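Local structure of PHD finger protein 3 (Homo sapiens, 6IC9) at residues E43-V51 with M111-L119; G71-F80 with L147-K156. The protein reads the phosphorylated C-terminal domain of RNA polymerase II through its SPOC domain and regulates neuronal gene expression. All coordinates share one frame; numbering follows the deposited sequence.

Interaction 1. Residues E43-V51 with M111-L119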
loop_
_atom_site.group_PDB
_atom_site.type_symbol
_atom_site.label_atom_id
_atom_site.label_comp_id
_atom_site.label_asym_id
_atom_site.label_seq_id
_atom_site.Cartn_x
_atom_site.Cartn_y
_atom_site.Cartn_z
ATOM N N GLU A 43 0.892 7.363 -13.644
ATOM C CA GLU A 43 2.240 7.779 -14.041
ATOM C C GLU A 43 3.247 7.656 -12.919
ATOM O O GLU A 43 4.451 7.616 -13.177
ATOM C CB GLU A 43 2.224 9.252 -14.509
ATOM C CG GLU A 43 1.077 9.545 -15.424
ATOM C CD GLU A 43 0.690 11.017 -15.458
ATOM O OE1 GLU A 43 1.530 11.898 -15.152
ATOM O OE2 GLU A 43 -0.479 11.273 -15.787
ATOM N N ASP A 44 2.789 7.597 -11.686
ATOM C CA ASP A 44 3.672 7.652 -10.535
ATOM C C ASP A 44 4.024 6.278 -9.970
ATOM O O ASP A 44 4.841 6.204 -9.050
ATOM C CB ASP A 44 2.993 8.464 -9.418
ATOM C CG ASP A 44 3.013 9.974 -9.674
ATOM O OD1 ASP A 44 3.701 10.409 -10.627
ATOM O OD2 ASP A 44 2.337 10.706 -8.900
ATOM N N LEU A 45 3.373 5.203 -10.442
ATOM C CA LEU A 45 3.699 3.863 -9.957
ATOM C C LEU A 45 4.462 3.116 -11.038
ATOM O O LEU A 45 4.110 3.227 -12.226
ATOM C CB LEU A 45 2.430 3.085 -9.589
ATOM C CG LEU A 45 1.719 3.665 -8.353
ATOM C CD1 LEU A 45 0.357 3.086 -8.254
ATOM C CD2 LEU A 45 2.523 3.447 -7.029
ATOM N N PRO A 46 5.532 2.408 -10.670
ATOM C CA PRO A 46 6.288 1.621 -11.662
ATOM C C PRO A 46 5.443 0.472 -12.206
ATOM O O PRO A 46 4.362 0.152 -11.691
ATOM C CB PRO A 46 7.493 1.109 -10.872
ATOM C CG PRO A 46 6.918 0.953 -9.423
ATOM C CD PRO A 46 5.923 2.116 -9.272
ATOM N N ASP A 47 5.961 -0.166 -13.286
ATOM C CA ASP A 47 5.321 -1.377 -13.817
ATOM C C ASP A 47 5.240 -2.493 -12.770
ATOM O O ASP A 47 4.337 -3.328 -12.812
ATOM C CB ASP A 47 6.130 -1.922 -15.036
ATOM C CG ASP A 47 5.926 -1.115 -16.306
ATOM O OD1 ASP A 47 5.135 -0.165 -16.318
ATOM O OD2 ASP A 47 6.578 -1.465 -17.323
ATOM N N SER A 48 6.253 -2.613 -11.931
ATOM C CA SER A 48 6.348 -3.658 -10.927
ATOM C C SER A 48 6.788 -2.987 -9.647
ATOM O O SER A 48 7.863 -2.393 -9.612
ATOM C CB SER A 48 7.347 -4.746 -11.319
ATOM O OG SER A 48 7.448 -5.669 -10.251
ATOM N N ILE A 49 5.931 -3.026 -8.625
ATOM C CA ILE A 49 6.282 -2.530 -7.300
ATOM C C ILE A 49 7.114 -3.590 -6.609
ATOM O O ILE A 49 6.610 -4.689 -6.346
ATOM C CB ILE A 49 5.026 -2.238 -6.471
ATOM C CG1 ILE A 49 4.194 -1.167 -7.144
ATOM C CG2 ILE A 49 5.439 -1.886 -4.985
ATOM C CD1 ILE A 49 2.817 -0.986 -6.513
ATOM N N GLN A 50 8.382 -3.265 -6.305
ATOM C CA GLN A 50 9.313 -4.196 -5.668
ATOM C C GLN A 50 9.189 -4.063 -4.164
ATOM O O GLN A 50 9.491 -3.009 -3.614
ATOM C CB GLN A 50 10.766 -3.899 -6.051
ATOM C CG GLN A 50 11.007 -4.028 -7.546
ATOM C CD GLN A 50 10.777 -5.450 -8.059
ATOM O OE1 GLN A 50 11.133 -6.466 -7.398
ATOM N NE2 GLN A 50 10.173 -5.535 -9.239
ATOM N N VAL A 51 8.763 -5.118 -3.501
ATOM C CA VAL A 51 8.663 -5.053 -2.041
ATOM C C VAL A 51 10.034 -5.400 -1.458
ATOM O O VAL A 51 10.515 -6.534 -1.600
ATOM C CB VAL A 51 7.577 -6.000 -1.531
ATOM C CG1 VAL A 51 7.436 -5.872 -0.001
ATOM C CG2 VAL A 51 6.270 -5.739 -2.270
ATOM N N MET A 111 8.910 5.758 -7.607
ATOM C CA MET A 111 9.241 6.771 -8.589
ATOM C C MET A 111 9.385 8.128 -7.915
ATOM O O MET A 111 9.091 8.307 -6.718
ATOM C CB MET A 111 8.202 6.779 -9.708
ATOM C CG MET A 111 8.607 5.696 -10.749
ATOM S SD MET A 111 7.376 5.312 -11.960
ATOM C CE MET A 111 7.483 6.739 -13.065
ATOM N N LYS A 112 9.835 9.091 -8.724
ATOM C CA LYS A 112 10.269 10.389 -8.218
ATOM C C LYS A 112 9.207 11.050 -7.345
ATOM O O LYS A 112 9.526 11.640 -6.309
ATOM C CB LYS A 112 10.639 11.270 -9.422
ATOM C CG LYS A 112 11.120 12.671 -9.104
ATOM C CD LYS A 112 11.187 13.534 -10.381
ATOM C CE LYS A 112 11.715 14.941 -10.083
ATOM N NZ LYS A 112 10.874 15.690 -9.080
ATOM N N GLN A 113 7.938 10.942 -7.720
ATOM C CA GLN A 113 6.921 11.677 -6.997
ATOM C C GLN A 113 6.442 10.961 -5.746
ATOM O O GLN A 113 5.695 11.567 -4.972
ATOM C CB GLN A 113 5.700 11.955 -7.879
ATOM C CG GLN A 113 5.894 13.065 -8.917
ATOM C CD GLN A 113 6.326 14.376 -8.285
ATOM O OE1 GLN A 113 7.471 14.792 -8.444
ATOM N NE2 GLN A 113 5.408 15.035 -7.567
ATOM N N VAL A 114 6.791 9.689 -5.533
ATOM C CA VAL A 114 6.338 9.023 -4.323
ATOM C C VAL A 114 7.508 8.879 -3.355
ATOM O O VAL A 114 8.537 8.250 -3.653
ATOM C CB VAL A 114 5.579 7.701 -4.579
ATOM C CG1 VAL A 114 5.217 7.475 -5.983
ATOM C CG2 VAL A 114 6.126 6.513 -3.847
ATOM N N LYS A 115 7.312 9.473 -2.183
ATOM C CA LYS A 115 8.304 9.430 -1.119
ATOM C C LYS A 115 8.339 8.051 -0.481
ATOM O O LYS A 115 9.415 7.548 -0.137
ATOM C CB LYS A 115 7.953 10.516 -0.088
ATOM C CG LYS A 115 9.000 10.749 1.027
ATOM C CD LYS A 115 8.476 11.787 2.041
ATOM C CE LYS A 115 9.652 12.372 2.901
ATOM N NZ LYS A 115 10.411 11.256 3.479
ATOM N N ASP A 116 7.158 7.439 -0.279
ATOM C CA ASP A 116 7.037 6.154 0.419
ATOM C C ASP A 116 5.784 5.432 -0.049
ATOM O O ASP A 116 4.775 6.062 -0.380
ATOM C CB ASP A 116 6.874 6.262 1.961
ATOM C CG ASP A 116 7.857 7.213 2.604
ATOM O OD1 ASP A 116 7.493 8.400 2.786
ATOM O OD2 ASP A 116 8.953 6.758 2.936
ATOM N N MET A 117 5.866 4.115 -0.084
ATOM C CA MET A 117 4.677 3.312 -0.316
ATOM C C MET A 117 4.729 2.078 0.576
ATOM O O MET A 117 5.717 1.336 0.564
ATOM C CB MET A 117 4.542 2.922 -1.788
ATOM C CG MET A 117 3.274 2.095 -2.020
ATOM S SD MET A 117 2.901 2.105 -3.798
ATOM C CE MET A 117 1.329 1.304 -3.775
ATOM N N TYR A 118 3.683 1.875 1.357
ATOM C CA TYR A 118 3.596 0.724 2.252
ATOM C C TYR A 118 2.442 -0.167 1.830
ATOM O O TYR A 118 1.419 0.313 1.326
ATOM C CB TYR A 118 3.365 1.159 3.708
ATOM C CG TYR A 118 4.504 2.057 4.190
ATOM C CD1 TYR A 118 5.766 1.515 4.431
ATOM C CD2 TYR A 118 4.306 3.449 4.317
ATOM C CE1 TYR A 118 6.835 2.352 4.824
ATOM C CE2 TYR A 118 5.345 4.291 4.740
ATOM C CZ TYR A 118 6.592 3.733 4.962
ATOM O OH TYR A 118 7.591 4.582 5.361
ATOM N N LEU A 119 2.593 -1.468 2.050
ATOM C CA LEU A 119 1.570 -2.451 1.713
ATOM C C LEU A 119 1.007 -2.985 3.002
ATOM O O LEU A 119 1.744 -3.599 3.780
ATOM C CB LEU A 119 2.162 -3.601 0.895
ATOM C CG LEU A 119 1.333 -4.485 -0.032
ATOM C CD1 LEU A 119 0.711 -3.699 -1.251
ATOM C CD2 LEU A 119 2.329 -5.517 -0.593
HETATM O O HOH W 1 6.453 4.815 -7.183
HETATM O O HOH W 2 6.875 10.264 -10.258
#
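Inside the beta-rich SPOC domain, the sulfur-bearing side chains of Met-111 and Met-117 meet the end of a short helix and the strand after it, residues 43-51. Met-117 reaches into the core: CG stands opposite its backbone N (chi1 -179°) and the chain beyond stays extended, so that SD comes 3.5 Å from Leu-45 CD2 and CE lies 3.9 Å from Ile-49 CD1. It crosses both aliphatic chains at about a right angle. Met-111 works at the surface, where SD lies beside the peptide joining Leu-45 to Pro-46, 3.7 Å from Pro-46 N, and a bend at chi3 (76°) turns CE toward the backbone, 3.2 Å from Glu-43 O. Val-114 CG1 presses on the carbonyl of Asp-44, 3.3 Å from its O. The polar link is indirect. One water donates to Asp-44 O and accepts from Met-111 N (2.7 Å); a second joins Asp-44 OD1 to Gln-113 N. The Asp-44 carboxylate also packs against Gln-113 CB, and has Arg-154 as its charged partner. Trp-15 of strand 15-21 covers Leu-45. With apolar contacts in the core and two water bridges at the edge, the segments are thus held by side-chain packing and solvent rather than by direct backbone pairing, and Asp-44 is probably favoured as a carboxylate by its arginine.

Interaction 2. Residues G71-F80 with L147-K156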
loop_
_atom_site.group_PDB
_atom_site.type_symbol
_atom_site.label_atom_id
_atom_site.label_comp_id
_atom_site.label_asym_id
_atom_site.label_seq_id
_atom_site.Cartn_x
_atom_site.Cartn_y
_atom_site.Cartn_z
ATOM N N GLY A 71 2.540 19.075 6.612
ATOM C CA GLY A 71 1.850 19.776 5.553
ATOM C C GLY A 71 2.524 19.739 4.204
ATOM O O GLY A 71 2.043 20.411 3.280
ATOM N N THR A 72 3.615 18.979 4.038
ATOM C CA THR A 72 4.340 18.970 2.765
ATOM C C THR A 72 4.019 17.776 1.862
ATOM O O THR A 72 4.658 17.616 0.826
ATOM C CB THR A 72 5.852 19.010 3.015
ATOM O OG1 THR A 72 6.244 17.845 3.767
ATOM C CG2 THR A 72 6.250 20.292 3.820
ATOM N N LYS A 73 3.077 16.921 2.218
ATOM C CA LYS A 73 2.877 15.716 1.408
ATOM C C LYS A 73 1.390 15.425 1.287
ATOM O O LYS A 73 0.566 15.923 2.061
ATOM C CB LYS A 73 3.602 14.496 1.996
ATOM C CG LYS A 73 5.136 14.720 2.319
ATOM C CD LYS A 73 6.010 14.714 1.072
ATOM C CE LYS A 73 7.448 15.168 1.420
ATOM N NZ LYS A 73 7.540 16.652 1.538
ATOM N N GLU A 74 1.061 14.597 0.310
ATOM C CA GLU A 74 -0.294 14.114 0.091
ATOM C C GLU A 74 -0.297 12.619 0.360
ATOM O O GLU A 74 0.590 11.897 -0.123
ATOM C CB GLU A 74 -0.755 14.369 -1.343
ATOM C CG GLU A 74 -0.771 15.831 -1.783
ATOM C CD GLU A 74 -2.003 16.589 -1.294
ATOM O OE1 GLU A 74 -2.303 17.664 -1.862
ATOM O OE2 GLU A 74 -2.666 16.116 -0.341
ATOM N N ILE A 75 -1.280 12.170 1.122
ATOM C CA ILE A 75 -1.430 10.772 1.481
ATOM C C ILE A 75 -2.611 10.232 0.699
ATOM O O ILE A 75 -3.697 10.820 0.726
ATOM C CB ILE A 75 -1.645 10.577 2.987
ATOM C CG1 ILE A 75 -0.416 11.030 3.780
ATOM C CG2 ILE A 75 -1.891 9.086 3.251
ATOM C CD1 ILE A 75 -0.728 11.155 5.188
ATOM N N CYS A 76 -2.411 9.134 -0.011
ATOM C CA CYS A 76 -3.591 8.458 -0.521
ATOM C C CYS A 76 -3.499 6.955 -0.287
ATOM O O CYS A 76 -2.453 6.394 0.035
ATOM C CB CYS A 76 -3.869 8.816 -1.966
ATOM S SG CYS A 76 -2.912 7.993 -3.192
ATOM N N VAL A 77 -4.650 6.329 -0.355
ATOM C CA VAL A 77 -4.791 4.935 0.021
ATOM C C VAL A 77 -5.465 4.283 -1.170
ATOM O O VAL A 77 -6.450 4.830 -1.686
ATOM C CB VAL A 77 -5.639 4.753 1.303
ATOM C CG1 VAL A 77 -5.747 3.241 1.555
ATOM C CG2 VAL A 77 -4.977 5.470 2.544
ATOM N N VAL A 78 -4.877 3.195 -1.685
ATOM C CA VAL A 78 -5.500 2.424 -2.756
ATOM C C VAL A 78 -5.744 1.014 -2.247
ATOM O O VAL A 78 -5.220 0.596 -1.202
ATOM C CB VAL A 78 -4.656 2.369 -4.048
ATOM C CG1 VAL A 78 -4.464 3.772 -4.614
ATOM C CG2 VAL A 78 -3.250 1.663 -3.799
ATOM N N ARG A 79 -6.586 0.272 -2.980
ATOM C CA ARG A 79 -6.802 -1.130 -2.646
ATOM C C ARG A 79 -6.428 -1.947 -3.885
ATOM O O ARG A 79 -6.642 -1.497 -5.022
ATOM C CB ARG A 79 -8.232 -1.452 -2.223
ATOM C CG ARG A 79 -9.270 -1.282 -3.301
ATOM C CD ARG A 79 -10.700 -1.690 -2.752
ATOM N NE ARG A 79 -11.712 -1.241 -3.704
ATOM C CZ ARG A 79 -12.020 -1.915 -4.789
ATOM N NH1 ARG A 79 -11.433 -3.101 -5.024
ATOM N NH2 ARG A 79 -12.900 -1.407 -5.631
ATOM N N PHE A 80 -5.780 -3.074 -3.651
ATOM C CA PHE A 80 -5.280 -3.945 -4.728
ATOM C C PHE A 80 -6.230 -5.103 -4.905
ATOM O O PHE A 80 -6.740 -5.640 -3.915
ATOM C CB PHE A 80 -3.867 -4.468 -4.394
ATOM C CG PHE A 80 -2.825 -3.376 -4.400
ATOM C CD1 PHE A 80 -2.411 -2.815 -5.598
ATOM C CD2 PHE A 80 -2.253 -2.927 -3.195
ATOM C CE1 PHE A 80 -1.424 -1.774 -5.632
ATOM C CE2 PHE A 80 -1.292 -1.877 -3.193
ATOM C CZ PHE A 80 -0.834 -1.307 -4.443
ATOM N N LEU A 147 -7.719 -8.062 2.177
ATOM C CA LEU A 147 -7.282 -7.100 1.174
ATOM C C LEU A 147 -5.857 -6.667 1.460
ATOM O O LEU A 147 -5.443 -6.559 2.625
ATOM C CB LEU A 147 -8.130 -5.796 1.209
ATOM C CG LEU A 147 -9.530 -5.907 0.616
ATOM C CD1 LEU A 147 -10.222 -4.577 0.844
ATOM C CD2 LEU A 147 -9.356 -6.232 -0.907
ATOM N N LEU A 148 -5.151 -6.320 0.387
ATOM C CA LEU A 148 -3.882 -5.589 0.454
ATOM C C LEU A 148 -4.203 -4.161 0.073
ATOM O O LEU A 148 -4.772 -3.917 -1.009
ATOM C CB LEU A 148 -2.853 -6.172 -0.548
ATOM C CG LEU A 148 -2.311 -7.552 -0.139
ATOM C CD1 LEU A 148 -1.472 -8.113 -1.299
ATOM C CD2 LEU A 148 -1.429 -7.485 1.139
ATOM N N LEU A 149 -3.896 -3.214 0.977
ATOM C CA LEU A 149 -3.985 -1.795 0.701
ATOM C C LEU A 149 -2.601 -1.241 0.409
ATOM O O LEU A 149 -1.609 -1.731 0.937
ATOM C CB LEU A 149 -4.551 -1.119 1.977
ATOM C CG LEU A 149 -6.057 -0.846 2.142
ATOM C CD1 LEU A 149 -6.989 -1.927 1.662
ATOM C CD2 LEU A 149 -6.379 -0.372 3.608
ATOM N N GLY A 150 -2.542 -0.179 -0.379
ATOM C CA GLY A 150 -1.329 0.597 -0.552
ATOM C C GLY A 150 -1.526 1.962 0.094
ATOM O O GLY A 150 -2.464 2.682 -0.238
ATOM N N LEU A 151 -0.612 2.312 0.982
ATOM C CA LEU A 151 -0.552 3.649 1.599
ATOM C C LEU A 151 0.551 4.391 0.890
ATOM O O LEU A 151 1.712 4.005 1.000
ATOM C CB LEU A 151 -0.256 3.497 3.096
ATOM C CG LEU A 151 0.093 4.775 3.835
ATOM C CD1 LEU A 151 -1.088 5.669 3.730
ATOM C CD2 LEU A 151 0.383 4.381 5.320
ATOM N N ILE A 152 0.202 5.450 0.146
ATOM C CA ILE A 152 1.145 6.116 -0.738
ATOM C C ILE A 152 1.360 7.555 -0.260
ATOM O O ILE A 152 0.402 8.341 -0.172
ATOM C CB ILE A 152 0.648 6.091 -2.201
ATOM C CG1 ILE A 152 0.231 4.643 -2.553
ATOM C CG2 ILE A 152 1.728 6.580 -3.150
ATOM C CD1 ILE A 152 -0.455 4.558 -3.916
ATOM N N ILE A 153 2.605 7.882 0.059
ATOM C CA ILE A 153 3.021 9.238 0.426
ATOM C C ILE A 153 3.614 9.905 -0.808
ATOM O O ILE A 153 4.661 9.472 -1.300
ATOM C CB ILE A 153 4.070 9.216 1.552
ATOM C CG1 ILE A 153 3.660 8.233 2.653
ATOM C CG2 ILE A 153 4.339 10.658 2.078
ATOM C CD1 ILE A 153 2.291 8.550 3.255
ATOM N N ARG A 154 2.983 10.979 -1.292
ATOM C CA ARG A 154 3.470 11.692 -2.471
ATOM C C ARG A 154 3.879 13.136 -2.149
ATOM O O ARG A 154 3.388 13.758 -1.208
ATOM C CB ARG A 154 2.394 11.677 -3.552
ATOM C CG ARG A 154 1.705 10.275 -3.581
ATOM C CD ARG A 154 0.290 10.288 -4.167
ATOM N NE ARG A 154 0.458 10.408 -5.588
ATOM C CZ ARG A 154 -0.503 10.607 -6.485
ATOM N NH1 ARG A 154 -1.785 10.723 -6.149
ATOM N NH2 ARG A 154 -0.136 10.674 -7.746
ATOM N N GLN A 155 4.782 13.657 -2.951
ATOM C CA GLN A 155 5.174 15.049 -2.818
ATOM C C GLN A 155 4.038 15.937 -3.308
ATOM O O GLN A 155 3.224 15.538 -4.149
ATOM C CB GLN A 155 6.458 15.324 -3.611
ATOM C CG GLN A 155 7.509 14.191 -3.569
ATOM C CD GLN A 155 8.396 14.169 -2.297
ATOM O OE1 GLN A 155 8.244 14.994 -1.387
ATOM N NE2 GLN A 155 9.337 13.213 -2.251
ATOM N N LYS A 156 3.928 17.108 -2.696
ATOM C CA LYS A 156 2.994 18.132 -3.131
ATOM C C LYS A 156 3.676 19.070 -4.115
ATOM O O LYS A 156 4.905 19.118 -4.237
ATOM C CB LYS A 156 2.476 18.937 -1.948
ATOM C CG LYS A 156 1.593 18.156 -1.038
ATOM C CD LYS A 156 0.601 19.064 -0.365
ATOM C CE LYS A 156 1.320 20.086 0.427
ATOM N NZ LYS A 156 0.581 20.234 1.718
#
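Strands 73-80 and 147-155 pair antiparallel, their axes 4.5 Å apart at closest approach and at 154° between N-to-C directions. Reciprocal backbone bonds join Glu-74 to Arg-154, Cys-76 to Ile-152 and Val-78 to Gly-150; Arg-154 N to Glu-74 O is nearly straight, 2.8 Å at 176°. On one face Ile-75 bridges two neighbours: CG2 meets Leu-151 CD1 at 3.5 Å, and CG1 lies against Ile-153 CD1 in the conformer described, the two chains side by side. Val-77 continues this face, its CG1 against Leu-149 CG and its CG2 against Leu-151 CD1. The other face carries Cys-76, Val-78, Phe-80, Ile-152 and Arg-154. There Val-78 CG2 touches Ile-152 CD1 at 4.0 Å, and Phe-80, with CG turned beside its own backbone N (chi1 -68°), brings CE2 3.5 Å from Gly-150 N. Since that glycine has no side chain, the ring can approach the backbone this closely. Leu-41 of helix 41-44 covers Cys-76, Val-78, Ile-152 and Arg-154. At the peptide-binding end, Lys-73 and Gln-155 run side by side, with Lys-73 CE 2.9 Å from Gln-155 OE1. Lys-73 NZ bonds to Thr-72 O from above the carbonyl plane and to a modified side chain of the bound peptide; Thr-72 OG1 bonds to the peptide backbone. Backbone hydrogen bonds and largely apolar side chains hold the middle of the pair, while its end offers an ammonium group and a hydroxyl, which probably help the domain recognise a phosphorylated ligand.

In the fold
The centres of interaction 1 and interaction 2 lie 10 Å apart, and their segments alternate along the chain: 43-51, 71-80, 111-119, 147-156. All four belong to the SPOC domain, and strands 114-122 and 147-155 are neighbours in its sheet. The two contacts meet directly. Asp-44 OD2 and Arg-154 NH2 form a salt bridge of 2.7 Å, and in the core Met-117 CE packs on the Phe-80 ring. At the classic beta bulge of Lys-115 and Asp-116 opposite Ile-153, both bulge residues bond to the peptide, as do Thr-72 and Lys-73. Segments 111-119 and 71-80 therefore both supply residues to the peptide-binding surface, although Lys-115 and Asp-116 lie outside the contact with 43-51.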